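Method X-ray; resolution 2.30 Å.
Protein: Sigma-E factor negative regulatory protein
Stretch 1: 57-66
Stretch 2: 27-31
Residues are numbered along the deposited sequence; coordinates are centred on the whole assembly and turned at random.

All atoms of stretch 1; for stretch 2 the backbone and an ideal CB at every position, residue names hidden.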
ATOM      1  N   LEU E  57       7.235  18.655  18.359  1.00 61.42           N
ATOM      2  CA  LEU E  57       7.157  17.476  17.518  1.00 63.58           C
ATOM      3  C   LEU E  57       8.174  17.563  16.379  1.00 62.85           C
ATOM      4  O   LEU E  57       8.965  16.643  16.167  1.00 57.32           O
ATOM      5  CB  LEU E  57       5.744  17.343  16.946  1.00 65.79           C
ATOM      6  CG  LEU E  57       5.328  15.969  16.414  1.00 67.82           C
ATOM      7  CD1 LEU E  57       5.357  14.955  17.555  1.00 62.88           C
ATOM      8  CD2 LEU E  57       3.933  16.051  15.806  1.00 64.61           C
ATOM      9  N   GLN E  58       8.159  18.672  15.648  1.00 64.21           N
ATOM     10  CA  GLN E  58       9.085  18.830  14.539  1.00 60.70           C
ATOM     11  C   GLN E  58      10.513  19.127  14.997  1.00 53.85           C
ATOM     12  O   GLN E  58      11.442  19.117  14.197  1.00 54.82           O
ATOM     13  CB  GLN E  58       8.594  19.916  13.582  1.00 64.10           C
ATOM     14  CG  GLN E  58       8.526  21.291  14.187  1.00 57.51           C
ATOM     15  CD  GLN E  58       8.539  22.372  13.132  1.00 62.14           C
ATOM     16  OE1 GLN E  58       7.517  22.675  12.513  1.00 64.34           O
ATOM     17  NE2 GLN E  58       9.710  22.955  12.910  1.00 62.68           N
ATOM     18  N   ASP E  59      10.696  19.393  16.283  1.00 50.24           N
ATOM     19  CA  ASP E  59      12.042  19.634  16.786  1.00 41.86           C
ATOM     20  C   ASP E  59      12.644  18.270  17.097  1.00 46.62           C
ATOM     21  O   ASP E  59      13.861  18.068  17.015  1.00 48.95           O
ATOM     22  CB  ASP E  59      12.017  20.478  18.053  1.00 49.41           C
ATOM     23  CG  ASP E  59      13.407  20.747  18.587  1.00 57.76           C
ATOM     24  OD1 ASP E  59      14.220  21.364  17.865  1.00 66.76           O
ATOM     25  OD2 ASP E  59      13.693  20.330  19.726  1.00 52.53           O
ATOM     26  N   TYR E  60      11.771  17.336  17.467  1.00 46.55           N
ATOM     27  CA  TYR E  60      12.174  15.963  17.754  1.00 38.00           C
ATOM     28  C   TYR E  60      12.684  15.362  16.442  1.00 40.11           C
ATOM     29  O   TYR E  60      13.712  14.690  16.411  1.00 41.44           O
ATOM     30  CB  TYR E  60      10.970  15.157  18.260  1.00 35.44           C
ATOM     31  CG  TYR E  60      11.075  13.660  18.046  1.00 37.66           C
ATOM     32  CD1 TYR E  60      11.963  12.890  18.780  1.00 34.04           C
ATOM     33  CD2 TYR E  60      10.297  13.023  17.086  1.00 33.58           C
ATOM     34  CE1 TYR E  60      12.075  11.523  18.566  1.00 34.26           C
ATOM     35  CE2 TYR E  60      10.403  11.652  16.861  1.00 32.61           C
ATOM     36  CZ  TYR E  60      11.292  10.911  17.601  1.00 29.87           C
ATOM     37  OH  TYR E  60      11.416   9.560  17.361  1.00 35.10           O
ATOM     38  N   GLU E  61      11.957  15.624  15.359  1.00 34.90           N
ATOM     39  CA  GLU E  61      12.326  15.099  14.056  1.00 39.57           C
ATOM     40  C   GLU E  61      13.654  15.701  13.609  1.00 47.95           C
ATOM     41  O   GLU E  61      14.562  14.975  13.211  1.00 49.23           O
ATOM     42  CB  GLU E  61      11.240  15.412  13.020  1.00 43.22           C
ATOM     43  CG  GLU E  61       9.932  14.627  13.182  1.00 41.80           C
ATOM     44  CD  GLU E  61      10.145  13.123  13.244  1.00 43.12           C
ATOM     45  OE1 GLU E  61      11.070  12.616  12.574  1.00 44.53           O
ATOM     46  OE2 GLU E  61       9.380  12.441  13.957  1.00 63.20           O
ATOM     47  N   LEU E  62      13.751  17.030  13.685  1.00 50.42           N
ATOM     48  CA  LEU E  62      14.957  17.767  13.300  1.00 48.14           C
ATOM     49  C   LEU E  62      16.159  17.150  14.002  1.00 47.00           C
ATOM     50  O   LEU E  62      17.204  16.940  13.397  1.00 44.38           O
ATOM     51  CB  LEU E  62      14.832  19.239  13.712  1.00 45.99           C
ATOM     52  CG  LEU E  62      15.424  20.371  12.854  1.00 60.70           C
ATOM     53  CD1 LEU E  62      15.828  21.508  13.792  1.00 52.80           C
ATOM     54  CD2 LEU E  62      16.640  19.912  12.051  1.00 45.18           C
ATOM     55  N   GLN E  63      15.982  16.848  15.285  1.00 47.98           N
ATOM     56  CA  GLN E  63      17.015  16.246  16.133  1.00 51.86           C
ATOM     57  C   GLN E  63      17.405  14.847  15.659  1.00 52.83           C
ATOM     58  O   GLN E  63      18.597  14.517  15.584  1.00 52.89           O
ATOM     59  CB  GLN E  63      16.504  16.142  17.570  1.00 53.38           C
ATOM     60  CG  GLN E  63      17.427  16.674  18.645  1.00 65.24           C
ATOM     61  CD  GLN E  63      17.015  18.050  19.131  1.00 73.72           C
ATOM     62  OE1 GLN E  63      17.321  18.436  20.260  1.00 77.88           O
ATOM     63  NE2 GLN E  63      16.320  18.803  18.277  1.00 73.23           N
ATOM     64  N   ARG E  64      16.398  14.023  15.366  1.00 58.06           N
ATOM     65  CA  ARG E  64      16.616  12.648  14.903  1.00 51.70           C
ATOM     66  C   ARG E  64      17.573  12.581  13.727  1.00 46.47           C
ATOM     67  O   ARG E  64      18.406  11.680  13.639  1.00 46.89           O
ATOM     68  CB  ARG E  64      15.298  12.000  14.462  1.00 46.94           C
ATOM     69  CG  ARG E  64      14.396  11.543  15.578  1.00 48.28           C
ATOM     70  CD  ARG E  64      13.581  10.340  15.124  1.00 42.99           C
ATOM     71  NE  ARG E  64      12.698  10.633  13.994  1.00 39.04           N
ATOM     72  CZ  ARG E  64      12.528   9.807  12.969  1.00 34.44           C
ATOM     73  NH1 ARG E  64      13.188   8.655  12.948  1.00 25.15           N
ATOM     74  NH2 ARG E  64      11.716  10.128  11.971  1.00 38.12           N
ATOM     75  N   ARG E  65      17.423  13.531  12.814  1.00 40.25           N
ATOM     76  CA  ARG E  65      18.239  13.592  11.610  1.00 46.69           C
ATOM     77  C   ARG E  65      19.592  14.278  11.836  1.00 48.60           C
ATOM     78  O   ARG E  65      20.580  13.956  11.170  1.00 60.19           O
ATOM     79  CB  ARG E  65      17.441  14.290  10.506  1.00 36.79           C
ATOM     80  CG  ARG E  65      16.117  13.593  10.225  1.00 38.42           C
ATOM     81  CD  ARG E  65      15.231  14.390   9.286  1.00 40.91           C
ATOM     82  NE  ARG E  65      14.118  13.597   8.753  1.00 36.49           N
ATOM     83  CZ  ARG E  65      13.137  13.067   9.482  1.00 48.07           C
ATOM     84  NH1 ARG E  65      13.111  13.235  10.799  1.00 35.68           N
ATOM     85  NH2 ARG E  65      12.174  12.367   8.890  1.00 33.83           N
ATOM     86  N   LEU E  66      19.645  15.214  12.776  1.00 49.43           N
ATOM     87  CA  LEU E  66      20.902  15.890  13.065  1.00 46.20           C
ATOM     88  C   LEU E  66      21.786  14.973  13.888  1.00 44.00           C
ATOM     89  O   LEU E  66      22.968  15.247  14.052  1.00 44.57           O
ATOM     90  CB  LEU E  66      20.679  17.177  13.859  1.00 45.28           C
ATOM     91  CG  LEU E  66      20.135  18.433  13.180  1.00 48.51           C
ATOM     92  CD1 LEU E  66      20.069  19.535  14.220  1.00 39.73           C
ATOM     93  CD2 LEU E  66      21.031  18.861  12.027  1.00 44.85           C
ATOM     94  N   UNK E  27      10.375  17.227   3.651  1.00 61.65           N
ATOM     95  CA  UNK E  27      11.564  17.924   4.161  1.00 56.69           C
ATOM     96  C   UNK E  27      11.427  18.183   5.659  1.00 60.76           C
ATOM     97  O   UNK E  27      10.322  18.429   6.147  1.00 61.41           O
ATOM     98  CB  UNK E  27      11.779  19.242   3.415  1.00 56.69           C
ATOM     99  N   UNK E  28      12.541  18.123   6.385  1.00 69.07           N
ATOM    100  CA  UNK E  28      12.519  18.366   7.825  1.00 68.61           C
ATOM    101  C   UNK E  28      12.445  19.869   8.107  1.00 73.22           C
ATOM    102  O   UNK E  28      13.301  20.641   7.670  1.00 69.46           O
ATOM    103  CB  UNK E  28      13.754  17.757   8.492  1.00 68.61           C
ATOM    104  N   UNK E  29      11.408  20.276   8.837  1.00 77.93           N
ATOM    105  CA  UNK E  29      11.189  21.681   9.173  1.00 78.19           C
ATOM    106  C   UNK E  29      12.298  22.247  10.058  1.00 79.23           C
ATOM    107  O   UNK E  29      12.812  21.559  10.937  1.00 79.05           O
ATOM    108  CB  UNK E  29       9.838  21.845   9.872  1.00 78.19           C
ATOM    109  N   UNK E  30      12.651  23.508   9.826  1.00 82.74           N
ATOM    110  CA  UNK E  30      13.707  24.170  10.590  1.00 86.89           C
ATOM    111  C   UNK E  30      13.188  25.177  11.617  1.00 87.60           C
ATOM    112  O   UNK E  30      13.597  25.148  12.777  1.00 92.41           O
ATOM    113  CB  UNK E  30      14.661  24.880   9.627  1.00 86.89           C
ATOM    114  N   UNK E  31      12.296  26.066  11.192  1.00 88.20           N
ATOM    115  CA  UNK E  31      11.750  27.057  12.106  1.00 86.86           C
ATOM    116  C   UNK E  31      12.127  28.487  11.766  1.00 86.75           C
ATOM    117  O   UNK E  31      13.307  28.836  11.697  1.00 79.49           O
ATOM    118  CB  UNK E  31      12.210  26.743  13.531  1.00 86.86           C
TER

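Stretch 2 has no regular secondary structure; its first three residues have extended backbone angles, and it lies against one side of the helix that runs through 57-66. No hydrogen bond joins the two, and the contacts made are largely van der Waals.

Position 27 points its CA-to-CB bond away from the helix, and nothing of stretch 1 lies within 5.5 Å of the ideal CB. The helix therefore sets no requirement, and many residues would do. The backbone angles, -67/145, are compatible with proline, and proline is the deposited residue. P27 makes no contact with the helix.

Position 28 faces the helix squarely. Its CB points toward the helix, with R65 CD 3.8 Å from the ideal CB and L62 CA 5.0 Å away. The surface on offer is the aliphatic part of R65 and the backbone and CB of L62. The guanidinium of R65 is already engaged, since NH1 forms a salt bridge with E61 OE1 at 2.8 Å, so an acidic partner is not obviously called for. A small or medium apolar side chain, such as alanine, valine or isoleucine, suits the space. The residue is V28. With chi1 in p, its CG2 comes to 3.5 Å from L62 CA and 4.1 Å from L62 CB, while its CB packs 3.8 Å from R65 CD.

At position 29 the CB points sideways, and the ideal CB is only 3.2 Å from Q58 NE2. Such a tight approach favours a small residue, with alanine, serine or perhaps threonine plausible. The deposited S29 keeps its CB at this distance from Q58 NE2, and its chi1 is m. The backbone contributes too: S29 O lies 3.5 Å from L62 CG.

Position 30 directs its CB away, 5.5 Å from L62 CD1, so short or polar residues would be tolerated. A longer apolar chain could nevertheless bend back to the leucine. L30 does so: with chi1 m and chi2 t, its CD2 reaches 4.1 Å from L62 CD2, extending the apolar contact begun by V28.

Position 31 is decided by its own backbone more than by the helix. Phi is 115°, and a CB here would be jammed against the carbonyl O of the preceding residue. Q58 NE2, at 4.6 Å from the ideal CB, is a lesser consideration. Glycine is the natural answer, and G31 is present; its N lies 4.4 Å from Q58 NE2.

Stretch 2 27-31: PVSLG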
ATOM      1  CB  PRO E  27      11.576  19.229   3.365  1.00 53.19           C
ATOM      2  CG  PRO E  27      10.767  18.913   2.130  1.00 61.13           C
ATOM      3  CD  PRO E  27       9.653  18.068   2.681  1.00 54.18           C
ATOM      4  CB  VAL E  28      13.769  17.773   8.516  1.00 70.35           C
ATOM      5  CG1 VAL E  28      15.029  18.470   8.027  1.00 65.09           C
ATOM      6  CG2 VAL E  28      13.630  17.903  10.015  1.00 60.52           C
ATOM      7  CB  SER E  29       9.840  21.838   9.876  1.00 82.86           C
ATOM      8  OG  SER E  29       8.821  21.147   9.174  1.00 89.99           O
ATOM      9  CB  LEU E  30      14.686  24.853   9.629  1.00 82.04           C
ATOM     10  CG  LEU E  30      15.604  23.878   8.889  1.00 83.92           C
ATOM     11  CD1 LEU E  30      16.209  24.524   7.652  1.00 66.95           C
ATOM     12  CD2 LEU E  30      16.684  23.407   9.846  1.00 81.49           C
TER
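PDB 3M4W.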